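Local coordinates for protein acetyl-CoA C-acetyltransferase (Syntrophomonas wolfei subsp. wolfei, PDB 7N7Z) that probably catalyses, as a thiolase, the reversible condensation of two acetyl-CoA molecules into acetoacetyl-CoA and free coenzyme A, at residues Thr16-Tyr21 and Gly252-Ala257; Glu177-Leu182 and Ala322-Val327; Arg366-Met371 and Gly383-Cys388. All coordinates share one frame; numbering follows the deposited sequence.

From the N terminus, strand 8-20 carries Thr16-Tyr21, which waits 230 residues for its partner: interaction 1 closes when Gly252-Ala257 arrives on strand 254-264 and pairs with it. Before that happens, Glu177-Leu182 has passed on helix 176-196, and it meets Ala322-Val327 only later, so interactions 1 and 2 cross along the chain. Interaction 2 thereby ties the N-terminal half of the chain to the C-terminal half. Interaction 3 follows in series and is local, with 11 residues between helix segment Arg366-Met371 and strand segment Gly383-Cys388. Ile18 of interaction 1 packs on Arg366 of interaction 3, and Gln326 of interaction 2 touches Cys388, a predicted proton acceptor.

Interaction 1: Thr16-Tyr21 and Gly252-Ala257; sequences TPIGRY and GINDCA
Thr16 and Ala257 hold each other by two hydrogen bonds at one end of an antiparallel strand pair. Thr16 N donates to Ala257 O at 2.9 Å, nearly along the C=O axis, and Ala257 N donates to Thr16 OG1 at 3.2 Å. The hydroxyl stands between the backbone N and the carbonyl carbon (chi1 73°), from which it also donates to Pro17 O, so that one side-chain oxygen takes a place in the pairing that a carbonyl might fill. A valine here lacks that oxygen and would probably leave the Ala257 N-H without its acceptor and Pro17 O without this donor. Farther along, Gly19 and Asp255 form a hydrogen-bonded pair, with Gly19 N to Asp255 O at 2.9 Å. Gly19 O is gripped twice, by Asp255 N at 3.1 Å and by Asn254 ND2 at 3.2 Å, from opposite faces of its carbonyl plane. Asn254 runs obliquely across Ile18, its CB 3.5 Å from Ile18 CG2, while its OD1 accepts from the backbone N of His358, whose side chain is the predicted proton acceptor, a bond that probably helps to hold the His358 backbone. Tyr21 and Ile253 lie side by side and point the same way, Tyr21 CD1 tight against Ile253 CG2 at 3.3 Å. Tyr21 OH is hydrogen-bonded to Arg137 O of a second subunit and to Arg133 NH1 of a third. A water bridges Arg20 O and Asp255 OD2, also hydrogen-bonded to Ser123 OG. In the thiolase fold this pair joins strand 8-20 to strand 254-264, whose other neighbour is strand 113-121; helix 30-45 covers Thr16 and Ala257 through Leu33, and Met147 of helix 146-152 packs on Tyr21 and Ile253.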
loop_
_atom_site.group_PDB
_atom_site.type_symbol
_atom_site.label_atom_id
_atom_site.label_comp_id
_atom_site.label_asym_id
_atom_site.label_seq_id
_atom_site.Cartn_x
_atom_site.Cartn_y
_atom_site.Cartn_z
ATOM N N THR B 16 -12.352 4.383 -29.881
ATOM C CA THR B 16 -11.310 3.380 -30.005
ATOM C C THR B 16 -11.946 2.000 -29.972
ATOM O O THR B 16 -13.131 1.854 -29.663
ATOM C CB THR B 16 -10.290 3.536 -28.881
ATOM O OG1 THR B 16 -10.860 3.080 -27.647
ATOM C CG2 THR B 16 -9.865 4.992 -28.732
ATOM N N PRO B 17 -11.190 0.956 -30.303
ATOM C CA PRO B 17 -11.688 -0.401 -30.068
ATOM C C PRO B 17 -11.937 -0.625 -28.585
ATOM O O PRO B 17 -11.363 0.046 -27.723
ATOM C CB PRO B 17 -10.559 -1.298 -30.592
ATOM C CG PRO B 17 -9.781 -0.434 -31.530
ATOM C CD PRO B 17 -9.874 0.956 -30.965
ATOM N N ILE B 18 -12.816 -1.574 -28.289
ATOM C CA ILE B 18 -13.113 -1.956 -26.914
ATOM C C ILE B 18 -12.166 -3.091 -26.542
ATOM O O ILE B 18 -12.321 -4.221 -27.011
ATOM C CB ILE B 18 -14.581 -2.363 -26.743
ATOM C CG1 ILE B 18 -15.494 -1.211 -27.175
ATOM C CG2 ILE B 18 -14.865 -2.748 -25.294
ATOM C CD1 ILE B 18 -16.972 -1.528 -27.099
ATOM N N GLY B 19 -11.177 -2.784 -25.701
ATOM C CA GLY B 19 -10.174 -3.758 -25.338
ATOM C C GLY B 19 -10.574 -4.610 -24.148
ATOM O O GLY B 19 -11.423 -4.236 -23.341
ATOM N N ARG B 20 -9.939 -5.775 -24.053
ATOM C CA ARG B 20 -10.189 -6.680 -22.942
ATOM C C ARG B 20 -9.561 -6.145 -21.662
ATOM O O ARG B 20 -8.534 -5.461 -21.685
ATOM C CB ARG B 20 -9.618 -8.066 -23.241
ATOM C CG ARG B 20 -10.583 -9.023 -23.915
ATOM C CD ARG B 20 -9.898 -10.350 -24.217
ATOM N NE ARG B 20 -10.710 -11.218 -25.062
ATOM C CZ ARG B 20 -11.274 -12.353 -24.668
ATOM N NH1 ARG B 20 -11.161 -12.793 -23.424
ATOM N NH2 ARG B 20 -11.969 -13.069 -25.547
ATOM N N TYR B 21 -10.192 -6.465 -20.534
ATOM C CA TYR B 21 -9.602 -6.184 -19.233
ATOM C C TYR B 21 -8.194 -6.750 -19.173
ATOM O O TYR B 21 -7.998 -7.964 -19.282
ATOM C CB TYR B 21 -10.468 -6.789 -18.126
ATOM C CG TYR B 21 -9.956 -6.549 -16.723
ATOM C CD1 TYR B 21 -9.660 -5.268 -16.278
ATOM C CD2 TYR B 21 -9.783 -7.605 -15.838
ATOM C CE1 TYR B 21 -9.200 -5.046 -14.998
ATOM C CE2 TYR B 21 -9.323 -7.392 -14.553
ATOM C CZ TYR B 21 -9.035 -6.112 -14.138
ATOM O OH TYR B 21 -8.577 -5.898 -12.857
ATOM N N GLY B 252 -18.780 -7.292 -19.770
ATOM C CA GLY B 252 -17.423 -7.476 -19.310
ATOM C C GLY B 252 -16.807 -6.225 -18.713
ATOM O O GLY B 252 -17.445 -5.186 -18.540
ATOM N N ILE B 253 -15.527 -6.353 -18.382
ATOM C CA ILE B 253 -14.687 -5.258 -17.912
ATOM C C ILE B 253 -13.742 -4.925 -19.058
ATOM O O ILE B 253 -13.047 -5.811 -19.571
ATOM C CB ILE B 253 -13.924 -5.650 -16.636
ATOM C CG1 ILE B 253 -14.903 -5.880 -15.476
ATOM C CG2 ILE B 253 -12.906 -4.590 -16.258
ATOM C CD1 ILE B 253 -15.587 -7.242 -15.493
ATOM N N ASN B 254 -13.739 -3.665 -19.494
ATOM C CA ASN B 254 -13.113 -3.334 -20.768
ATOM C C ASN B 254 -12.619 -1.896 -20.780
ATOM O O ASN B 254 -13.058 -1.057 -19.991
ATOM C CB ASN B 254 -14.091 -3.552 -21.927
ATOM C CG ASN B 254 -14.736 -4.917 -21.890
ATOM O OD1 ASN B 254 -15.865 -5.070 -21.426
ATOM N ND2 ASN B 254 -14.011 -5.926 -22.360
ATOM N N ASP B 255 -11.707 -1.626 -21.712
ATOM C CA ASP B 255 -11.130 -0.306 -21.926
ATOM C C ASP B 255 -11.673 0.295 -23.215
ATOM O O ASP B 255 -11.851 -0.414 -24.213
ATOM C CB ASP B 255 -9.601 -0.384 -22.006
ATOM C CG ASP B 255 -8.987 -1.105 -20.821
ATOM O OD1 ASP B 255 -9.544 -1.008 -19.707
ATOM O OD2 ASP B 255 -7.943 -1.767 -21.007
ATOM N N CYS B 256 -11.923 1.604 -23.201
ATOM C CA CYS B 256 -12.368 2.292 -24.408
ATOM C C CYS B 256 -12.450 3.788 -24.148
ATOM O O CYS B 256 -12.558 4.235 -23.003
ATOM C CB CYS B 256 -13.732 1.783 -24.883
ATOM S SG CYS B 256 -14.273 2.528 -26.436
ATOM N N ALA B 257 -12.414 4.551 -25.240
ATOM C CA ALA B 257 -12.662 5.983 -25.217
ATOM C C ALA B 257 -13.476 6.358 -26.445
ATOM O O ALA B 257 -13.197 5.887 -27.552
ATOM C CB ALA B 257 -11.358 6.791 -25.189
HETATM O O HOH W 1 -7.540 -3.643 -23.218
#

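Interaction 2: Glu177-Leu182 and Ala322-Val327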
loop_
_atom_site.group_PDB
_atom_site.type_symbol
_atom_site.label_atom_id
_atom_site.label_comp_id
_atom_site.label_asym_id
_atom_site.label_seq_id
_atom_site.Cartn_x
_atom_site.Cartn_y
_atom_site.Cartn_z
ATOM N N GLU B 177 -31.585 -20.371 -18.921
ATOM C CA GLU B 177 -31.718 -20.711 -20.334
ATOM C C GLU B 177 -32.041 -19.478 -21.169
ATOM O O GLU B 177 -31.455 -19.268 -22.238
ATOM C CB GLU B 177 -32.792 -21.784 -20.517
ATOM C CG GLU B 177 -32.243 -23.202 -20.557
ATOM C CD GLU B 177 -31.870 -23.721 -19.182
ATOM O OE1 GLU B 177 -32.625 -23.464 -18.221
ATOM O OE2 GLU B 177 -30.819 -24.386 -19.064
ATOM N N GLU B 178 -32.981 -18.652 -20.702
ATOM C CA GLU B 178 -33.306 -17.432 -21.434
ATOM C C GLU B 178 -32.117 -16.480 -21.467
ATOM O O GLU B 178 -31.859 -15.831 -22.486
ATOM C CB GLU B 178 -34.519 -16.745 -20.809
ATOM C CG GLU B 178 -35.851 -17.406 -21.134
ATOM C CD GLU B 178 -36.704 -17.655 -19.900
ATOM O OE1 GLU B 178 -36.834 -16.728 -19.070
ATOM O OE2 GLU B 178 -37.257 -18.769 -19.766
ATOM N N CYS B 179 -31.380 -16.385 -20.358
ATOM C CA CYS B 179 -30.231 -15.487 -20.312
ATOM C C CYS B 179 -29.132 -15.945 -21.261
ATOM O O CYS B 179 -28.547 -15.129 -21.983
ATOM C CB CYS B 179 -29.696 -15.397 -18.884
ATOM S SG CYS B 179 -30.765 -14.492 -17.748
ATOM N N ASP B 180 -28.833 -17.246 -21.273
ATOM C CA ASP B 180 -27.770 -17.744 -22.138
ATOM C C ASP B 180 -28.150 -17.608 -23.607
ATOM O O ASP B 180 -27.289 -17.339 -24.453
ATOM C CB ASP B 180 -27.457 -19.200 -21.794
ATOM C CG ASP B 180 -26.558 -19.334 -20.576
ATOM O OD1 ASP B 180 -25.808 -18.380 -20.274
ATOM O OD2 ASP B 180 -26.599 -20.395 -19.919
ATOM N N ALA B 181 -29.433 -17.786 -23.930
ATOM C CA ALA B 181 -29.872 -17.644 -25.314
ATOM C C ALA B 181 -29.619 -16.231 -25.824
ATOM O O ALA B 181 -28.978 -16.037 -26.865
ATOM C CB ALA B 181 -31.355 -18.003 -25.430
ATOM N N LEU B 182 -30.115 -15.225 -25.100
ATOM C CA LEU B 182 -29.876 -13.842 -25.498
ATOM C C LEU B 182 -28.384 -13.545 -25.552
ATOM O O LEU B 182 -27.888 -12.958 -26.521
ATOM C CB LEU B 182 -30.580 -12.892 -24.528
ATOM C CG LEU B 182 -30.565 -11.410 -24.915
ATOM C CD1 LEU B 182 -31.866 -10.738 -24.509
ATOM C CD2 LEU B 182 -29.379 -10.691 -24.290
ATOM N N ALA B 322 -26.237 -4.711 -20.076
ATOM C CA ALA B 322 -25.337 -4.921 -18.947
ATOM C C ALA B 322 -25.323 -6.383 -18.520
ATOM O O ALA B 322 -24.256 -6.952 -18.266
ATOM C CB ALA B 322 -25.742 -4.028 -17.774
ATOM N N PHE B 323 -26.500 -6.999 -18.429
ATOM C CA PHE B 323 -26.627 -8.422 -18.160
ATOM C C PHE B 323 -27.831 -8.941 -18.929
ATOM O O PHE B 323 -28.808 -8.216 -19.138
ATOM C CB PHE B 323 -26.785 -8.711 -16.661
ATOM C CG PHE B 323 -25.760 -8.025 -15.800
ATOM C CD1 PHE B 323 -25.995 -6.754 -15.300
ATOM C CD2 PHE B 323 -24.565 -8.649 -15.490
ATOM C CE1 PHE B 323 -25.056 -6.122 -14.508
ATOM C CE2 PHE B 323 -23.622 -8.021 -14.701
ATOM C CZ PHE B 323 -23.867 -6.756 -14.209
ATOM N N ALA B 324 -27.751 -10.202 -19.360
ATOM C CA ALA B 324 -28.854 -10.793 -20.113
ATOM C C ALA B 324 -30.154 -10.719 -19.321
ATOM O O ALA B 324 -31.197 -10.319 -19.851
ATOM C CB ALA B 324 -28.524 -12.240 -20.478
ATOM N N ALA B 325 -30.107 -11.101 -18.042
ATOM C CA ALA B 325 -31.288 -10.984 -17.194
ATOM C C ALA B 325 -31.760 -9.540 -17.109
ATOM O O ALA B 325 -32.968 -9.271 -17.092
ATOM C CB ALA B 325 -30.987 -11.529 -15.797
ATOM N N GLN B 326 -30.819 -8.595 -17.056
ATOM C CA GLN B 326 -31.189 -7.185 -16.991
ATOM C C GLN B 326 -31.985 -6.769 -18.220
ATOM O O GLN B 326 -32.998 -6.068 -18.107
ATOM C CB GLN B 326 -29.931 -6.326 -16.847
ATOM C CG GLN B 326 -30.192 -4.828 -16.830
ATOM C CD GLN B 326 -29.793 -4.135 -18.124
ATOM O OE1 GLN B 326 -29.134 -4.719 -18.985
ATOM N NE2 GLN B 326 -30.193 -2.877 -18.262
ATOM N N VAL B 327 -31.546 -7.197 -19.405
ATOM C CA VAL B 327 -32.260 -6.858 -20.633
ATOM C C VAL B 327 -33.647 -7.486 -20.629
ATOM O O VAL B 327 -34.659 -6.809 -20.848
ATOM C CB VAL B 327 -31.452 -7.303 -21.864
ATOM C CG1 VAL B 327 -32.189 -6.935 -23.149
ATOM C CG2 VAL B 327 -30.066 -6.692 -21.840
#
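Cys179 overlaps the first turn of helix 324-336, laying its CB 3.7 Å from Ala324 CB and its sulfur against Ala325. The contact is helix-to-helix packing in the thiolase fold, where Ala322 and Phe323 belong to the family's Asn-Glu-Ala-Phe motif and Phe323 takes the N-cap position. The Cys179 thiol lies beside its own backbone N, anti to the carbonyl carbon (chi1 -71°), which brings SG within 3.6 Å of Ala325 CB. Small side chains let the backbones come close here: the CA atoms of Cys179 and Ala324 are 4.9 Å apart, and Ala324 CB sits 3.3 Å from Cys179 O. One turn further along helix 176-196, Leu182 extends with CG anti to the backbone N and spans two residues. Its CD2 reaches Ala324 CB, while CD1 meets Val327 CG1 at 4.1 Å, the two branched side chains slanting across each other. The side chains that meet are apolar, and Ile354 of helix 353-356 covers Leu182 and Ala324, with Ala169 of helix 161-172 against Ala325. Gln326 lies next to Cys388, a predicted proton acceptor. Gln326 NE2 donates to Gly293 O, and Gln326 OE1 accepts from Ala322 N at 3.1 Å, the donor standing well above the amide carbonyl plane.

Interaction 3: Arg366-Met371 and Gly383-Cys388; sequences RIIVSM and GGASLC
Met371 and Ile367, one turn apart on helix 360-378, press on strand 382-387 with Ala385 fitted between them, the helix and strand running nearly antiparallel (158°) with axes 8.1 Å apart. This is an alpha-beta unit of the thiolase fold, in which the helix belongs to the buried layer of helices between sheets; Met13 of strand 8-20 packs on Ile368 and Val369, and Met96 of helix 94-107 also covers Ala385. Ile367 CD1 lies 3.9 Å from Ala385 CB and 3.4 Å from Ser386 O, and packs against Leu387 CB. Ile368 adds its CG1 to the same methyl group at 4.0 Å. Leu387 in turn packs on Cys92, the predicted acyl-thioester site; the strand ends at Leu387, and the loop that follows begins with Cys388, a predicted proton acceptor. Met371 SD lies over the face of the peptide joining Gly383 to Gly384, 3.0 Å from Gly384 N; a CB on Gly383 would collide with SD. The first two torsions, both extended, carry Met371 SD to 3.3 Å from Gly383 C; the bend at the last torsion (chi3 75°) leaves Met371 CE 4.1 Å from Gly383 C.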
loop_
_atom_site.group_PDB
_atom_site.type_symbol
_atom_site.label_atom_id
_atom_site.label_comp_id
_atom_site.label_asym_id
_atom_site.label_seq_id
_atom_site.Cartn_x
_atom_site.Cartn_y
_atom_site.Cartn_z
ATOM N N ARG B 366 -20.438 5.716 -26.212
ATOM C CA ARG B 366 -20.128 4.690 -27.202
ATOM C C ARG B 366 -21.374 4.289 -27.980
ATOM O O ARG B 366 -21.363 4.244 -29.216
ATOM C CB ARG B 366 -19.513 3.469 -26.513
ATOM C CG ARG B 366 -18.581 2.651 -27.397
ATOM C CD ARG B 366 -19.346 1.666 -28.273
ATOM N NE ARG B 366 -20.016 0.638 -27.483
ATOM C CZ ARG B 366 -21.066 -0.062 -27.889
ATOM N NH1 ARG B 366 -21.603 0.125 -29.085
ATOM N NH2 ARG B 366 -21.593 -0.973 -27.076
ATOM N N ILE B 367 -22.466 3.995 -27.269
ATOM C CA ILE B 367 -23.669 3.517 -27.933
ATOM C C ILE B 367 -24.331 4.612 -28.757
ATOM O O ILE B 367 -25.062 4.308 -29.706
ATOM C CB ILE B 367 -24.649 2.926 -26.900
ATOM C CG1 ILE B 367 -25.092 3.983 -25.887
ATOM C CG2 ILE B 367 -24.006 1.746 -26.178
ATOM C CD1 ILE B 367 -26.250 3.526 -25.019
ATOM N N ILE B 368 -24.097 5.883 -28.426
ATOM C CA ILE B 368 -24.555 6.958 -29.300
ATOM C C ILE B 368 -23.751 6.956 -30.593
ATOM O O ILE B 368 -24.307 7.090 -31.689
ATOM C CB ILE B 368 -24.458 8.317 -28.583
ATOM C CG1 ILE B 368 -25.459 8.405 -27.433
ATOM C CG2 ILE B 368 -24.712 9.449 -29.559
ATOM C CD1 ILE B 368 -25.101 9.471 -26.424
ATOM N N VAL B 369 -22.428 6.803 -30.486
ATOM C CA VAL B 369 -21.583 6.729 -31.675
ATOM C C VAL B 369 -22.005 5.553 -32.547
ATOM O O VAL B 369 -22.199 5.693 -33.761
ATOM C CB VAL B 369 -20.101 6.623 -31.271
ATOM C CG1 VAL B 369 -19.245 6.247 -32.473
ATOM C CG2 VAL B 369 -19.620 7.927 -30.653
ATOM N N SER B 370 -22.148 4.373 -31.941
ATOM C CA SER B 370 -22.529 3.191 -32.707
ATOM C C SER B 370 -23.932 3.336 -33.280
ATOM O O SER B 370 -24.192 2.910 -34.411
ATOM C CB SER B 370 -22.433 1.947 -31.828
ATOM O OG SER B 370 -21.086 1.675 -31.484
ATOM N N MET B 371 -24.847 3.937 -32.517
ATOM C CA MET B 371 -26.195 4.168 -33.022
ATOM C C MET B 371 -26.156 4.928 -34.341
ATOM O O MET B 371 -26.743 4.494 -35.340
ATOM C CB MET B 371 -27.018 4.936 -31.984
ATOM C CG MET B 371 -28.449 5.248 -32.418
ATOM S SD MET B 371 -29.164 6.624 -31.499
ATOM C CE MET B 371 -28.305 7.994 -32.259
ATOM N N GLY B 383 -32.819 7.650 -34.538
ATOM C CA GLY B 383 -32.156 6.718 -33.656
ATOM C C GLY B 383 -32.336 7.106 -32.201
ATOM O O GLY B 383 -32.651 8.248 -31.867
ATOM N N GLY B 384 -32.126 6.124 -31.337
ATOM C CA GLY B 384 -32.216 6.339 -29.903
ATOM C C GLY B 384 -31.236 5.449 -29.176
ATOM O O GLY B 384 -30.886 4.363 -29.650
ATOM N N ALA B 385 -30.784 5.916 -28.014
ATOM C CA ALA B 385 -29.826 5.177 -27.204
ATOM C C ALA B 385 -30.166 5.362 -25.735
ATOM O O ALA B 385 -30.434 6.483 -25.293
ATOM C CB ALA B 385 -28.392 5.642 -27.480
ATOM N N SER B 386 -30.152 4.261 -24.987
ATOM C CA SER B 386 -30.449 4.288 -23.562
ATOM C C SER B 386 -29.620 3.215 -22.872
ATOM O O SER B 386 -29.092 2.304 -23.515
ATOM C CB SER B 386 -31.941 4.069 -23.293
ATOM O OG SER B 386 -32.227 4.150 -21.907
ATOM N N LEU B 387 -29.511 3.332 -21.552
ATOM C CA LEU B 387 -28.736 2.370 -20.781
ATOM C C LEU B 387 -29.029 2.555 -19.300
ATOM O O LEU B 387 -29.269 3.674 -18.836
ATOM C CB LEU B 387 -27.231 2.519 -21.051
ATOM C CG LEU B 387 -26.492 3.695 -20.403
ATOM C CD1 LEU B 387 -24.992 3.454 -20.463
ATOM C CD2 LEU B 387 -26.850 5.013 -21.069
ATOM N N CYS B 388 -29.008 1.441 -18.570
ATOM C CA CYS B 388 -29.151 1.475 -17.125
ATOM C C CYS B 388 -27.884 2.038 -16.486
ATOM O O CYS B 388 -26.834 2.161 -17.122
ATOM C CB CYS B 388 -29.443 0.077 -16.583
ATOM S SG CYS B 388 -28.045 -1.063 -16.686
#